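Local coordinates for SusD superfamily protein (Bacteroides fragilis, PDB 3L22) that probably binds glycans at the outer membrane as a member of the SusD family of sugar-binding lipoproteins, at residues V48-V56 and I399-K408. Residues are numbered along the deposited sequence; the frame is centred on the assembly and turned at random.
Sequences VFDNRGDDV and IMRRGEHFIK. With ZN (zinc ion), chain F; EDO (1,2-ethanediol), chain B.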
loop_
_atom_site.group_PDB
_atom_site.type_symbol
_atom_site.label_atom_id
_atom_site.label_comp_id
_atom_site.label_asym_id
_atom_site.label_seq_id
_atom_site.Cartn_x
_atom_site.Cartn_y
_atom_site.Cartn_z
ATOM N N VAL A 48 1.840 5.429 7.600
ATOM C CA VAL A 48 2.594 6.471 6.934
ATOM C C VAL A 48 1.895 6.978 5.681
ATOM O O VAL A 48 1.829 8.182 5.479
ATOM C CB VAL A 48 4.053 6.015 6.609
ATOM C CG1 VAL A 48 4.650 6.817 5.432
ATOM C CG2 VAL A 48 4.882 6.118 7.856
ATOM N N PHE A 49 1.349 6.074 4.868
ATOM C CA PHE A 49 0.714 6.501 3.615
ATOM C C PHE A 49 -0.604 7.259 3.808
ATOM O O PHE A 49 -0.916 8.136 2.991
ATOM C CB PHE A 49 0.664 5.360 2.598
ATOM C CG PHE A 49 2.042 4.891 2.228
ATOM C CD1 PHE A 49 2.866 5.690 1.425
ATOM C CD2 PHE A 49 2.561 3.720 2.745
ATOM C CE1 PHE A 49 4.167 5.296 1.106
ATOM C CE2 PHE A 49 3.865 3.320 2.420
ATOM C CZ PHE A 49 4.659 4.119 1.599
ATOM N N ASP A 50 -1.331 7.002 4.894
ATOM C CA ASP A 50 -2.480 7.828 5.233
ATOM C C ASP A 50 -2.070 9.140 5.831
ATOM O O ASP A 50 -2.678 10.162 5.518
ATOM C CB ASP A 50 -3.441 7.088 6.130
ATOM C CG ASP A 50 -4.134 5.949 5.371
ATOM O OD1 ASP A 50 -4.934 6.269 4.434
ATOM O OD2 ASP A 50 -3.799 4.770 5.631
ATOM N N ASN A 51 -1.058 9.130 6.694
ATOM C CA ASN A 51 -0.534 10.372 7.253
ATOM C C ASN A 51 0.039 11.328 6.199
ATOM O O ASN A 51 -0.087 12.552 6.323
ATOM C CB ASN A 51 0.527 10.077 8.316
ATOM C CG ASN A 51 -0.090 9.840 9.705
ATOM O OD1 ASN A 51 -0.211 10.774 10.490
ATOM N ND2 ASN A 51 -0.517 8.602 9.982
ATOM N N ARG A 52 0.656 10.790 5.158
ATOM C CA ARG A 52 1.142 11.623 4.065
ATOM C C ARG A 52 0.024 12.267 3.292
ATOM O O ARG A 52 0.195 13.380 2.798
ATOM C CB ARG A 52 2.121 10.858 3.163
ATOM C CG ARG A 52 3.441 10.637 3.870
ATOM C CD ARG A 52 4.509 9.846 3.087
ATOM N NE ARG A 52 4.811 10.301 1.730
ATOM C CZ ARG A 52 5.579 11.335 1.386
ATOM N NH1 ARG A 52 6.160 12.123 2.293
ATOM N NH2 ARG A 52 5.776 11.585 0.087
ATOM N N GLY A 53 -1.132 11.631 3.263
ATOM C CA GLY A 53 -2.297 12.155 2.610
ATOM C C GLY A 53 -3.038 13.289 3.301
ATOM O O GLY A 53 -2.563 13.864 4.280
ATOM N N ASP A 54 -4.228 13.559 2.781
ATOM C CA ASP A 54 -4.992 14.742 3.072
ATOM C C ASP A 54 -6.451 14.429 3.472
ATOM O O ASP A 54 -7.302 15.331 3.543
ATOM C CB ASP A 54 -4.962 15.644 1.827
ATOM C CG ASP A 54 -5.534 14.944 0.577
ATOM O OD1 ASP A 54 -5.981 13.777 0.672
ATOM O OD2 ASP A 54 -5.508 15.545 -0.518
ATOM N N ASP A 55 -6.717 13.167 3.780
ATOM C CA ASP A 55 -8.069 12.718 4.119
ATOM C C ASP A 55 -8.274 12.406 5.594
ATOM O O ASP A 55 -9.413 12.353 6.056
ATOM C CB ASP A 55 -8.410 11.538 3.242
ATOM C CG ASP A 55 -8.593 11.952 1.785
ATOM O OD1 ASP A 55 -9.107 13.092 1.534
ATOM O OD2 ASP A 55 -8.244 11.152 0.893
ATOM N N VAL A 56 -7.172 12.161 6.301
ATOM C CA VAL A 56 -7.134 12.054 7.758
ATOM C C VAL A 56 -6.209 13.138 8.259
ATOM O O VAL A 56 -5.460 13.701 7.449
ATOM C CB VAL A 56 -6.675 10.637 8.213
ATOM C CG1 VAL A 56 -7.789 9.626 7.907
ATOM C CG2 VAL A 56 -5.326 10.205 7.587
ATOM N N ILE A 399 -1.302 10.549 -4.454
ATOM C CA ILE A 399 -0.891 11.958 -4.591
ATOM C C ILE A 399 0.521 12.039 -5.211
ATOM O O ILE A 399 0.797 12.790 -6.169
ATOM C CB ILE A 399 -0.887 12.663 -3.215
ATOM C CG1 ILE A 399 -2.333 12.844 -2.708
ATOM C CG2 ILE A 399 -0.180 14.015 -3.291
ATOM C CD1 ILE A 399 -2.498 13.243 -1.186
HETATM N N MSE A 400 1.420 11.262 -4.618
HETATM C CA MSE A 400 2.795 11.309 -5.030
HETATM C C MSE A 400 2.995 10.778 -6.453
HETATM O O MSE A 400 3.690 11.422 -7.228
HETATM C CB MSE A 400 3.683 10.530 -4.090
HETATM C CG MSE A 400 5.145 10.932 -4.208
HETATM SE SE MSE A 400 6.055 9.793 -2.965
HETATM C CE MSE A 400 7.664 10.875 -2.704
ATOM N N ARG A 401 2.398 9.652 -6.812
ATOM C CA ARG A 401 2.662 9.096 -8.156
ATOM C C ARG A 401 2.166 10.029 -9.232
ATOM O O ARG A 401 2.809 10.176 -10.283
ATOM C CB ARG A 401 2.126 7.681 -8.336
ATOM C CG ARG A 401 0.625 7.538 -8.385
ATOM C CD ARG A 401 0.268 6.132 -8.823
ATOM N NE ARG A 401 -1.157 5.898 -8.580
ATOM C CZ ARG A 401 -2.162 6.270 -9.357
ATOM N NH1 ARG A 401 -1.978 6.898 -10.513
ATOM N NH2 ARG A 401 -3.388 6.006 -8.966
ATOM N N ARG A 402 1.076 10.740 -8.942
ATOM C CA ARG A 402 0.594 11.746 -9.871
ATOM C C ARG A 402 1.362 13.076 -9.843
ATOM O O ARG A 402 1.028 13.950 -10.585
ATOM C CB ARG A 402 -0.901 11.962 -9.706
ATOM C CG ARG A 402 -1.734 10.744 -10.130
ATOM C CD ARG A 402 -3.187 11.108 -10.328
ATOM N NE ARG A 402 -3.929 11.299 -9.078
ATOM C CZ ARG A 402 -4.670 10.373 -8.465
ATOM N NH1 ARG A 402 -4.743 9.127 -8.918
ATOM N NH2 ARG A 402 -5.336 10.694 -7.350
ATOM N N GLY A 403 2.387 13.221 -9.000
ATOM C CA GLY A 403 3.147 14.455 -8.930
ATOM C C GLY A 403 2.331 15.636 -8.422
ATOM O O GLY A 403 2.660 16.771 -8.726
ATOM N N GLU A 404 1.290 15.372 -7.630
ATOM C CA GLU A 404 0.459 16.418 -7.089
ATOM C C GLU A 404 1.060 16.997 -5.829
ATOM O O GLU A 404 1.840 16.336 -5.120
ATOM C CB GLU A 404 -0.948 15.886 -6.770
ATOM C CG GLU A 404 -1.749 15.380 -8.007
ATOM C CD GLU A 404 -3.009 14.561 -7.666
ATOM O OE1 GLU A 404 -3.384 14.426 -6.459
ATOM O OE2 GLU A 404 -3.661 14.097 -8.638
ATOM N N HIS A 405 0.681 18.238 -5.519
ATOM C CA HIS A 405 1.023 18.823 -4.229
ATOM C C HIS A 405 0.272 18.118 -3.099
ATOM O O HIS A 405 -0.876 17.775 -3.260
ATOM C CB HIS A 405 0.658 20.310 -4.171
ATOM C CG HIS A 405 1.502 21.184 -5.038
ATOM N ND1 HIS A 405 2.417 22.082 -4.530
ATOM C CD2 HIS A 405 1.542 21.326 -6.382
ATOM C CE1 HIS A 405 2.990 22.728 -5.529
ATOM N NE2 HIS A 405 2.474 22.291 -6.661
ATOM N N PHE A 406 0.927 17.951 -1.963
ATOM C CA PHE A 406 0.266 17.562 -0.740
ATOM C C PHE A 406 -0.249 18.855 -0.128
ATOM O O PHE A 406 0.558 19.702 0.313
ATOM C CB PHE A 406 1.253 16.904 0.218
ATOM C CG PHE A 406 1.756 15.571 -0.248
ATOM C CD1 PHE A 406 2.909 15.475 -1.028
ATOM C CD2 PHE A 406 1.087 14.417 0.093
ATOM C CE1 PHE A 406 3.384 14.207 -1.423
ATOM C CE2 PHE A 406 1.533 13.178 -0.316
ATOM C CZ PHE A 406 2.687 13.077 -1.071
ATOM N N ILE A 407 -1.569 19.011 -0.126
ATOM C CA ILE A 407 -2.225 20.234 0.353
ATOM C C ILE A 407 -3.185 19.918 1.475
ATOM O O ILE A 407 -4.185 19.194 1.278
ATOM C CB ILE A 407 -2.968 20.981 -0.795
ATOM C CG1 ILE A 407 -1.970 21.319 -1.910
ATOM C CG2 ILE A 407 -3.694 22.283 -0.246
ATOM C CD1 ILE A 407 -2.571 22.077 -3.140
ATOM N N LYS A 408 -2.866 20.416 2.662
ATOM C CA LYS A 408 -3.684 20.143 3.833
ATOM C C LYS A 408 -4.064 21.472 4.517
ATOM O O LYS A 408 -3.275 22.052 5.244
ATOM C CB LYS A 408 -2.963 19.172 4.799
ATOM C CG LYS A 408 -2.140 18.089 4.083
ATOM C CD LYS A 408 -1.493 17.116 5.053
ATOM C CE LYS A 408 -0.502 16.182 4.343
ATOM N NZ LYS A 408 -0.035 15.049 5.181
HETATM ZN ZN ZN F . 3.545 22.943 -7.996
HETATM C C1 EDO B . -3.099 2.676 -6.489
HETATM O O1 EDO B . -4.271 2.243 -5.833
HETATM C C2 EDO B . -2.011 3.167 -5.521
HETATM O O2 EDO B . -0.980 3.712 -6.404
HETATM O O HOH W 1 -3.001 16.796 -1.232
HETATM O O HOH W 2 -5.795 18.182 -0.553
HETATM O O HOH W 3 1.718 23.157 -9.147
#
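Gly-53 and Asp-54, just past the end of helix 44-52, meet strand 406-409 at Phe-406 and Lys-408, where the nearest CA atoms, those of Asp-54 and Lys-408, are 5.6 Å apart. The axes of helix 48-52 and strand 406-408 stand 68° apart. A Schellman motif at Gly-403 ends helix 395-401 and turns the chain toward this strand.

Lys-408, extended beyond CG, runs up to the C-terminal end of helix 44-52. Its NZ donates to Gly-53 O over 2.9 Å, approaching 28° out of the carbonyl plane, and makes a weaker bond to Arg-52 O; Tyr-70 O also accepts a hydrogen bond from NZ, and Asn-51 O lies 2.7 Å from this NZ. The Phe-406 ring lies between Ile-399 and Arg-52. CG2 of Ile-399 sits over the centre of one face, and CD2 of Phe-406 is 3.0 Å from Arg-52 O. Bent at chi3, the Arg-52 chain brings NH2 to 3.6 Å from CZ of Phe-406, the guanidinium and ring planes 61° apart, and to 3.4 Å from CE of selenomethionine Met-400; Tyr-424 O accepts from the same NH2. The Asp-54 carboxylate rests against CD1 of Ile-399 and is salt-bridged to Arg-395. One water joins its OD2 to Ile-407 N and another links OD2 to Ile-407 O.

The buried ammonium of Lys-408 thus gathers main-chain oxygens at and just beyond the C-terminal end of the helix, where its charge would probably be favourably placed against the helix dipole. Direct and water-mediated bonds thereby join the N-terminal part of this SusD-family chain to its C-terminal hairpin.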